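Local coordinates for protein ribokinase (Thermotoga maritima, PDB 1VM7) that probably phosphorylates D-ribose at O-5, using ATP and a divalent cation, most likely magnesium, to give D-ribose 5-phosphate, at residues L15-V20 and S141-L146; I133-L138 and T155-K160; N163-F168 and L184-P189. All coordinates share one frame; numbering follows the deposited sequence.

Interaction 1: residues L15-V20 and S141-L146; sequences LVISVV and SDILLL
Ile17 and Ile143 lie side by side and point the same way at the apolar heart of this pairing, with Ile17 CG1 4.0 Å from Ile143 CB. They belong to strands 17-20 and 143-146, parallel neighbours in the middle of the large mixed sheet of the PfkB-type alpha/beta sandwich. In both isoleucines CG1 sits anti to the carbonyl carbon, and with the residues paired in parallel register the side chains run alongside. Leu145 continues this face: its CD1 comes obliquely to Ile17 CG2, and its CB to Val19 CG2. Helix 256-269 covers that side through Ala265, which touches Ile17 and Leu145.

The other face is built differently. Leu144, with CG anti to the backbone N (chi1 175°), brings CD1 to 3.7 Å from Val20 CG2, while Leu146 CD2 lies beside Val20 CB. Helix 152-161 packs over these leucines.

Between the faces runs a regular parallel bonding pattern. Ser18 N donates to Ile143 O and Ser18 O accepts from Leu145 N, each at 2.9 Å, and Val20 N reaches Leu145 O almost along the C=O axis. Both backbone polar groups of Ser18 thus bond to strand 143-146. The side chain of Val19 lies about 4 Å from Gly54, a predicted substrate-binding residue.

Toward the start of the strands the pattern turns polar. Val16 O takes two donors in its carbonyl plane, Asp142 N at 2.7 Å and Ile143 N at 2.9 Å. Leu15 CB rests 3.8 Å from Asp142 CB, the two side chains crossing at about a right angle. With CG beside its own backbone N (chi1 -53°), Asp142 turns its carboxylate toward residues 15-20, where the anti lone pair of OD2 receives Val16 N in an almost straight bond of 2.9 Å.

Interaction 2: residues I133-L138 and T155-K160; sequences IDWNTL and TLECAK
Trp135 points its six-membered ring tip-first at helix 152-161. Ring atom CH2 lies 3.6 Å from Cys158 CA, which sits at the edge near the ring plane, so the indole abuts the helix backbone and does not lie flat on it. Glu157 comes in at about a right angle: its CG, anti to the backbone N (chi1 -168°), is 3.6 Å from Trp135 CZ2. Its chain bends at the second torsion (67°), and the carboxylate plane stands 72° from the indole.

Cys158 takes the other flank. Its SG stands 4.8 Å from the centroid of the six-membered ring of Trp135, an oblique sulfur-aromatic contact, and is also 4.3 Å from both Ile133 CD1 and Leu138 CD2. Beneath the thiol lie Leu144 and Leu146 of strand 143-146, because both helices belong to the layer that covers one face of the large sheet in this PfkB-type alpha/beta sandwich.

Ile133 covers one face of the indole from within its own segment, its CG2 3.5 Å above the ring plane and over its centre. Arg161 adds a cation-pi contact to Trp135, and its NE forms a salt bridge with Glu157 OE2. The short helix 135-138 starts at Asp134, its N-cap, whose OD1 is met from above the carboxylate plane by Thr137 N at 3.1 Å.

Interaction 3: residues N163-F168 and L184-P189; sequences NGIVIF and LDYLTP
Strands 165-168 and 186-187 are parallel neighbours in the central sheet of the PfkB-type alpha/beta sandwich, joined by a connection that contains neither helix nor strand. Val166 O accepts Asp185 N at 2.8 Å and Tyr186 N at 2.9 Å, both in its carbonyl plane. Further along, Phe168 N donates to Tyr186 O, and Thr188 N to Phe168 O.

On one face Ile167 lies alongside Tyr186, CG1 to CB 4.0 Å, while Ile165 CG2 meets the ring edge of Tyr186, in plane, 3.9 Å from CE1. On the other face Phe168 packs against two leucines: its CB lies 3.6 Å from Leu184 CD2 and its CD2 3.5 Å from Leu187 CD1, with Leu184 CD1 at the ring edge.

Asp185, CG folded beside its backbone N (chi1 -67°), offers the anti lone pair of OD2 to Val166 N at 3.0 Å. An alanine here would remove that acceptor and probably loosen the start of the pairing around Val166. Thr188 OG1 bonds to Asn261 and Asp169, so apolar packing gives way at this strand end to a polar cluster, about 4 Å from the side chain of Lys226, a predicted ATP-binding residue.

Interactions 1 and 3 are two pairings in one sheet, whose strands run in the order 17-20, 143-146, 165-168, 186-187, and their centres are about 10 Å apart. The two middle strands join them directly: Leu144 N lies 2.7 Å from Ile165 O, a probable hydrogen bond. Interaction 2 sits on one face of this sheet, its centre about 10 Å from that of interaction 1 and about 13 Å from that of interaction 3. Its helix 152-161 links strands 143-146 and 165-168 in a beta-alpha-beta crossover, with Ala159 packing on both Leu146 and Val166. Along the chain, interactions 1 and 2 interleave, and both close before interaction 3 opens. Together they join four adjacent parallel strands and the helical layer on one face.

Interaction 1: residues L15-V20 and S141-L146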
loop_
_atom_site.group_PDB
_atom_site.type_symbol
_atom_site.label_atom_id
_atom_site.label_comp_id
_atom_site.label_asym_id
_atom_site.label_seq_id
_atom_site.Cartn_x
_atom_site.Cartn_y
_atom_site.Cartn_z
ATOM N N LEU A 15 -23.919 18.865 24.892
ATOM C CA LEU A 15 -22.762 18.256 25.540
ATOM C C LEU A 15 -21.625 18.147 24.524
ATOM O O LEU A 15 -21.869 17.915 23.343
ATOM C CB LEU A 15 -23.117 16.880 26.105
ATOM C CG LEU A 15 -24.247 16.899 27.135
ATOM C CD1 LEU A 15 -24.515 15.502 27.719
ATOM C CD2 LEU A 15 -23.940 17.889 28.252
ATOM N N VAL A 16 -20.392 18.363 24.981
ATOM C CA VAL A 16 -19.247 18.407 24.079
ATOM C C VAL A 16 -18.665 17.014 23.948
ATOM O O VAL A 16 -18.438 16.341 24.955
ATOM C CB VAL A 16 -18.155 19.401 24.550
ATOM C CG1 VAL A 16 -16.903 19.260 23.703
ATOM C CG2 VAL A 16 -18.677 20.814 24.485
ATOM N N ILE A 17 -18.442 16.602 22.699
ATOM C CA ILE A 17 -17.944 15.255 22.372
ATOM C C ILE A 17 -16.457 15.259 21.950
ATOM O O ILE A 17 -16.020 16.055 21.110
ATOM C CB ILE A 17 -18.750 14.599 21.205
ATOM C CG1 ILE A 17 -20.232 14.446 21.560
ATOM C CG2 ILE A 17 -18.109 13.249 20.792
ATOM C CD1 ILE A 17 -21.106 13.983 20.395
ATOM N N SER A 18 -15.697 14.352 22.551
ATOM C CA SER A 18 -14.354 14.046 22.123
ATOM C C SER A 18 -14.280 12.603 21.690
ATOM O O SER A 18 -14.902 11.733 22.297
ATOM C CB SER A 18 -13.372 14.254 23.257
ATOM O OG SER A 18 -13.255 15.620 23.569
ATOM N N VAL A 19 -13.539 12.350 20.616
ATOM C CA VAL A 19 -13.198 11.004 20.200
ATOM C C VAL A 19 -11.706 10.869 20.446
ATOM O O VAL A 19 -10.945 11.774 20.126
ATOM C CB VAL A 19 -13.474 10.678 18.677
ATOM C CG1 VAL A 19 -13.165 9.226 18.397
ATOM C CG2 VAL A 19 -14.884 10.946 18.285
ATOM N N VAL A 20 -11.301 9.760 21.059
ATOM C CA VAL A 20 -9.895 9.467 21.235
ATOM C C VAL A 20 -9.649 8.125 20.553
ATOM O O VAL A 20 -10.140 7.094 20.979
ATOM C CB VAL A 20 -9.478 9.428 22.709
ATOM C CG1 VAL A 20 -7.990 9.103 22.811
ATOM C CG2 VAL A 20 -9.790 10.770 23.402
ATOM N N SER A 141 -14.647 18.211 27.656
ATOM C CA SER A 141 -15.671 17.391 26.999
ATOM C C SER A 141 -16.596 16.704 28.006
ATOM O O SER A 141 -16.233 16.512 29.161
ATOM C CB SER A 141 -15.011 16.322 26.106
ATOM O OG SER A 141 -14.226 16.915 25.080
ATOM N N ASP A 142 -17.791 16.332 27.541
ATOM C CA ASP A 142 -18.806 15.673 28.362
ATOM C C ASP A 142 -19.106 14.259 27.912
ATOM O O ASP A 142 -19.576 13.455 28.703
ATOM C CB ASP A 142 -20.116 16.468 28.365
ATOM C CG ASP A 142 -19.912 17.906 28.740
ATOM O OD1 ASP A 142 -19.718 18.202 29.933
ATOM O OD2 ASP A 142 -19.926 18.744 27.826
ATOM N N ILE A 143 -18.822 13.961 26.649
ATOM C CA ILE A 143 -19.004 12.628 26.086
ATOM C C ILE A 143 -17.700 12.179 25.414
ATOM O O ILE A 143 -17.051 12.948 24.713
ATOM C CB ILE A 143 -20.145 12.580 25.044
ATOM C CG1 ILE A 143 -21.486 12.986 25.664
ATOM C CG2 ILE A 143 -20.227 11.184 24.406
ATOM C CD1 ILE A 143 -22.614 13.184 24.634
ATOM N N LEU A 144 -17.329 10.931 25.647
ATOM C CA LEU A 144 -16.074 10.377 25.163
ATOM C C LEU A 144 -16.288 9.118 24.375
ATOM O O LEU A 144 -16.857 8.132 24.887
ATOM C CB LEU A 144 -15.132 10.056 26.332
ATOM C CG LEU A 144 -13.802 9.344 26.009
ATOM C CD1 LEU A 144 -12.989 10.170 25.079
ATOM C CD2 LEU A 144 -13.017 9.076 27.295
ATOM N N LEU A 145 -15.821 9.140 23.120
ATOM C CA LEU A 145 -15.855 7.941 22.281
ATOM C C LEU A 145 -14.483 7.291 22.144
ATOM O O LEU A 145 -13.490 7.940 21.818
ATOM C CB LEU A 145 -16.404 8.209 20.898
ATOM C CG LEU A 145 -17.922 8.198 20.819
ATOM C CD1 LEU A 145 -18.432 9.324 21.656
ATOM C CD2 LEU A 145 -18.332 8.393 19.394
ATOM N N LEU A 146 -14.470 5.994 22.403
ATOM C CA LEU A 146 -13.270 5.188 22.387
ATOM C C LEU A 146 -13.526 3.970 21.525
ATOM O O LEU A 146 -14.669 3.542 21.377
ATOM C CB LEU A 146 -12.911 4.760 23.812
ATOM C CG LEU A 146 -12.590 5.860 24.822
ATOM C CD1 LEU A 146 -12.496 5.343 26.272
ATOM C CD2 LEU A 146 -11.288 6.528 24.424
#

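Interaction 2: residues I133-L138 and T155-K160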
loop_
_atom_site.group_PDB
_atom_site.type_symbol
_atom_site.label_atom_id
_atom_site.label_comp_id
_atom_site.label_asym_id
_atom_site.label_seq_id
_atom_site.Cartn_x
_atom_site.Cartn_y
_atom_site.Cartn_z
ATOM N N ILE A 133 -1.974 12.734 25.865
ATOM C CA ILE A 133 -3.333 13.190 26.108
ATOM C C ILE A 133 -3.301 14.504 26.877
ATOM O O ILE A 133 -2.764 14.580 27.985
ATOM C CB ILE A 133 -4.180 12.171 26.948
ATOM C CG1 ILE A 133 -4.263 10.783 26.283
ATOM C CG2 ILE A 133 -5.592 12.716 27.184
ATOM C CD1 ILE A 133 -4.802 10.803 24.858
ATOM N N ASP A 134 -3.883 15.530 26.268
ATOM C CA ASP A 134 -4.084 16.805 26.912
ATOM C C ASP A 134 -5.297 16.690 27.823
ATOM O O ASP A 134 -6.426 16.969 27.400
ATOM C CB ASP A 134 -4.338 17.830 25.832
ATOM C CG ASP A 134 -4.363 19.210 26.354
ATOM O OD1 ASP A 134 -4.613 19.398 27.571
ATOM O OD2 ASP A 134 -4.126 20.107 25.516
ATOM N N TRP A 135 -5.065 16.248 29.057
ATOM C CA TRP A 135 -6.147 15.954 29.999
ATOM C C TRP A 135 -6.941 17.195 30.390
ATOM O O TRP A 135 -8.144 17.126 30.644
ATOM C CB TRP A 135 -5.610 15.347 31.307
ATOM C CG TRP A 135 -5.059 14.002 31.135
ATOM C CD1 TRP A 135 -3.743 13.638 31.232
ATOM C CD2 TRP A 135 -5.790 12.812 30.806
ATOM N NE1 TRP A 135 -3.612 12.289 30.986
ATOM C CE2 TRP A 135 -4.851 11.762 30.710
ATOM C CE3 TRP A 135 -7.144 12.539 30.566
ATOM C CZ2 TRP A 135 -5.222 10.449 30.397
ATOM C CZ3 TRP A 135 -7.515 11.240 30.254
ATOM C CH2 TRP A 135 -6.557 10.208 30.176
ATOM N N ASN A 136 -6.256 18.327 30.505
ATOM C CA ASN A 136 -6.944 19.568 30.832
ATOM C C ASN A 136 -7.963 19.885 29.733
ATOM O O ASN A 136 -9.126 20.147 30.006
ATOM N N THR A 137 -7.527 19.830 28.488
ATOM C CA THR A 137 -8.430 20.048 27.364
ATOM C C THR A 137 -9.507 18.969 27.278
ATOM O O THR A 137 -10.657 19.269 27.006
ATOM C CB THR A 137 -7.644 20.087 26.077
ATOM O OG1 THR A 137 -6.722 21.173 26.170
ATOM C CG2 THR A 137 -8.550 20.265 24.864
ATOM N N LEU A 138 -9.133 17.714 27.511
ATOM C CA LEU A 138 -10.093 16.617 27.439
ATOM C C LEU A 138 -11.200 16.760 28.480
ATOM O O LEU A 138 -12.329 16.344 28.246
ATOM C CB LEU A 138 -9.405 15.268 27.631
ATOM C CG LEU A 138 -10.348 14.077 27.411
ATOM C CD1 LEU A 138 -10.783 14.018 25.952
ATOM C CD2 LEU A 138 -9.699 12.777 27.820
ATOM N N THR A 155 -6.516 4.112 25.775
ATOM C CA THR A 155 -7.951 3.935 25.837
ATOM C C THR A 155 -8.368 3.750 27.287
ATOM O O THR A 155 -9.252 4.439 27.773
ATOM C CB THR A 155 -8.377 2.718 24.986
ATOM O OG1 THR A 155 -8.093 3.001 23.624
ATOM C CG2 THR A 155 -9.873 2.397 25.133
ATOM N N LEU A 156 -7.714 2.833 27.979
ATOM C CA LEU A 156 -8.060 2.548 29.348
ATOM C C LEU A 156 -7.917 3.787 30.255
ATOM O O LEU A 156 -8.788 4.091 31.070
ATOM C CB LEU A 156 -7.184 1.412 29.867
ATOM C CG LEU A 156 -7.306 1.066 31.344
ATOM C CD1 LEU A 156 -8.761 0.798 31.743
ATOM C CD2 LEU A 156 -6.416 -0.138 31.630
ATOM N N GLU A 157 -6.803 4.488 30.113
ATOM C CA GLU A 157 -6.536 5.629 30.960
ATOM C C GLU A 157 -7.581 6.711 30.734
ATOM O O GLU A 157 -8.020 7.327 31.690
ATOM C CB GLU A 157 -5.115 6.164 30.726
ATOM C CG GLU A 157 -4.640 7.181 31.759
ATOM C CD GLU A 157 -4.462 6.589 33.148
ATOM O OE1 GLU A 157 -4.878 5.426 33.403
ATOM O OE2 GLU A 157 -3.898 7.301 34.000
ATOM N N CYS A 158 -7.979 6.929 29.478
ATOM C CA CYS A 158 -9.065 7.870 29.155
ATOM C C CYS A 158 -10.388 7.505 29.809
ATOM O O CYS A 158 -11.045 8.356 30.380
ATOM C CB CYS A 158 -9.278 7.935 27.645
ATOM S SG CYS A 158 -8.041 8.904 26.855
ATOM N N ALA A 159 -10.785 6.240 29.684
ATOM C CA ALA A 159 -12.023 5.756 30.290
ATOM C C ALA A 159 -11.977 5.876 31.815
ATOM O O ALA A 159 -12.983 6.223 32.459
ATOM C CB ALA A 159 -12.289 4.305 29.866
ATOM N N LYS A 160 -10.800 5.616 32.386
ATOM C CA LYS A 160 -10.577 5.797 33.824
ATOM C C LYS A 160 -10.728 7.250 34.259
ATOM O O LYS A 160 -11.400 7.542 35.254
ATOM C CB LYS A 160 -9.174 5.324 34.238
ATOM C CG LYS A 160 -8.959 3.833 34.212
ATOM C CD LYS A 160 -7.624 3.453 34.867
ATOM C CE LYS A 160 -7.767 3.349 36.349
ATOM N NZ LYS A 160 -6.441 3.187 37.015
#

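Interaction 3: residues N163-F168 and L184-P189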
loop_
_atom_site.group_PDB
_atom_site.type_symbol
_atom_site.label_atom_id
_atom_site.label_comp_id
_atom_site.label_asym_id
_atom_site.label_seq_id
_atom_site.Cartn_x
_atom_site.Cartn_y
_atom_site.Cartn_z
ATOM N N ASN A 163 -14.255 12.335 33.366
ATOM C CA ASN A 163 -15.485 12.754 34.010
ATOM C C ASN A 163 -16.450 13.142 32.885
ATOM O O ASN A 163 -16.371 14.230 32.309
ATOM C CB ASN A 163 -15.248 13.896 34.993
ATOM C CG ASN A 163 -16.399 14.073 35.951
ATOM O OD1 ASN A 163 -17.245 13.183 36.086
ATOM N ND2 ASN A 163 -16.450 15.224 36.618
ATOM N N GLY A 164 -17.320 12.199 32.554
ATOM C CA GLY A 164 -18.307 12.359 31.517
ATOM C C GLY A 164 -18.792 10.997 31.071
ATOM O O GLY A 164 -18.487 9.981 31.695
ATOM N N ILE A 165 -19.565 10.981 29.996
ATOM C CA ILE A 165 -20.102 9.744 29.459
ATOM C C ILE A 165 -19.022 9.079 28.612
ATOM O O ILE A 165 -18.464 9.688 27.706
ATOM C CB ILE A 165 -21.409 9.998 28.676
ATOM C CG1 ILE A 165 -22.484 10.507 29.645
ATOM C CG2 ILE A 165 -21.877 8.743 27.972
ATOM C CD1 ILE A 165 -23.569 11.287 28.975
ATOM N N VAL A 166 -18.698 7.843 28.976
ATOM C CA VAL A 166 -17.667 7.060 28.325
ATOM C C VAL A 166 -18.351 5.949 27.520
ATOM O O VAL A 166 -19.062 5.099 28.088
ATOM C CB VAL A 166 -16.669 6.455 29.343
ATOM C CG1 VAL A 166 -15.557 5.652 28.634
ATOM C CG2 VAL A 166 -16.064 7.540 30.206
ATOM N N ILE A 167 -18.136 6.019 26.197
ATOM C CA ILE A 167 -18.636 5.075 25.213
ATOM C C ILE A 167 -17.428 4.336 24.638
ATOM O O ILE A 167 -16.539 4.967 24.076
ATOM C CB ILE A 167 -19.354 5.797 24.060
ATOM C CG1 ILE A 167 -20.550 6.595 24.604
ATOM C CG2 ILE A 167 -19.774 4.784 23.005
ATOM C CD1 ILE A 167 -21.113 7.690 23.689
ATOM N N PHE A 168 -17.402 3.008 24.803
ATOM C CA PHE A 168 -16.292 2.166 24.333
ATOM C C PHE A 168 -16.789 1.129 23.309
ATOM O O PHE A 168 -17.633 0.298 23.597
ATOM C CB PHE A 168 -15.602 1.490 25.514
ATOM C CG PHE A 168 -14.559 0.487 25.122
ATOM C CD1 PHE A 168 -13.514 0.837 24.306
ATOM C CD2 PHE A 168 -14.630 -0.828 25.588
ATOM C CE1 PHE A 168 -12.561 -0.087 23.954
ATOM C CE2 PHE A 168 -13.678 -1.749 25.246
ATOM C CZ PHE A 168 -12.642 -1.393 24.425
ATOM N N LEU A 184 -17.097 2.231 32.113
ATOM C CA LEU A 184 -17.908 2.478 30.925
ATOM C C LEU A 184 -19.337 2.861 31.240
ATOM O O LEU A 184 -19.983 2.243 32.077
ATOM C CB LEU A 184 -17.985 1.219 30.072
ATOM C CG LEU A 184 -16.674 0.630 29.572
ATOM C CD1 LEU A 184 -17.006 -0.381 28.522
ATOM C CD2 LEU A 184 -15.694 1.722 29.058
ATOM N N ASP A 185 -19.836 3.852 30.517
ATOM C CA ASP A 185 -21.259 4.178 30.509
ATOM C C ASP A 185 -21.968 3.403 29.390
ATOM O O ASP A 185 -23.092 2.958 29.546
ATOM C CB ASP A 185 -21.440 5.702 30.393
ATOM C CG ASP A 185 -20.939 6.427 31.642
ATOM O OD1 ASP A 185 -21.635 6.370 32.667
ATOM O OD2 ASP A 185 -19.836 7.003 31.627
ATOM N N TYR A 186 -21.282 3.229 28.271
ATOM C CA TYR A 186 -21.787 2.440 27.146
ATOM C C TYR A 186 -20.703 1.523 26.609
ATOM O O TYR A 186 -19.563 1.959 26.350
ATOM C CB TYR A 186 -22.312 3.341 26.005
ATOM C CG TYR A 186 -23.548 4.104 26.377
ATOM C CD1 TYR A 186 -23.459 5.347 26.980
ATOM C CD2 TYR A 186 -24.810 3.566 26.169
ATOM C CE1 TYR A 186 -24.575 6.043 27.344
ATOM C CE2 TYR A 186 -25.944 4.255 26.554
ATOM C CZ TYR A 186 -25.819 5.504 27.132
ATOM O OH TYR A 186 -26.939 6.216 27.527
ATOM N N LEU A 187 -21.058 0.245 26.463
ATOM C CA LEU A 187 -20.242 -0.714 25.730
ATOM C C LEU A 187 -21.035 -1.100 24.491
ATOM O O LEU A 187 -22.197 -1.477 24.592
ATOM C CB LEU A 187 -19.971 -1.956 26.590
ATOM C CG LEU A 187 -19.035 -3.017 25.996
ATOM C CD1 LEU A 187 -17.625 -2.520 26.009
ATOM C CD2 LEU A 187 -19.141 -4.334 26.738
ATOM N N THR A 188 -20.418 -1.017 23.322
ATOM C CA THR A 188 -21.178 -1.128 22.060
ATOM C C THR A 188 -20.612 -2.215 21.148
ATOM O O THR A 188 -20.135 -1.927 20.073
ATOM C CB THR A 188 -21.197 0.225 21.295
ATOM O OG1 THR A 188 -19.877 0.547 20.833
ATOM C CG2 THR A 188 -21.701 1.362 22.195
ATOM N N PRO A 189 -20.635 -3.476 21.587
ATOM C CA PRO A 189 -20.083 -4.518 20.739
ATOM C C PRO A 189 -21.049 -4.878 19.627
ATOM O O PRO A 189 -22.240 -4.747 19.810
ATOM C CB PRO A 189 -19.952 -5.708 21.705
ATOM C CG PRO A 189 -21.112 -5.509 22.619
ATOM C CD PRO A 189 -21.205 -4.032 22.829
#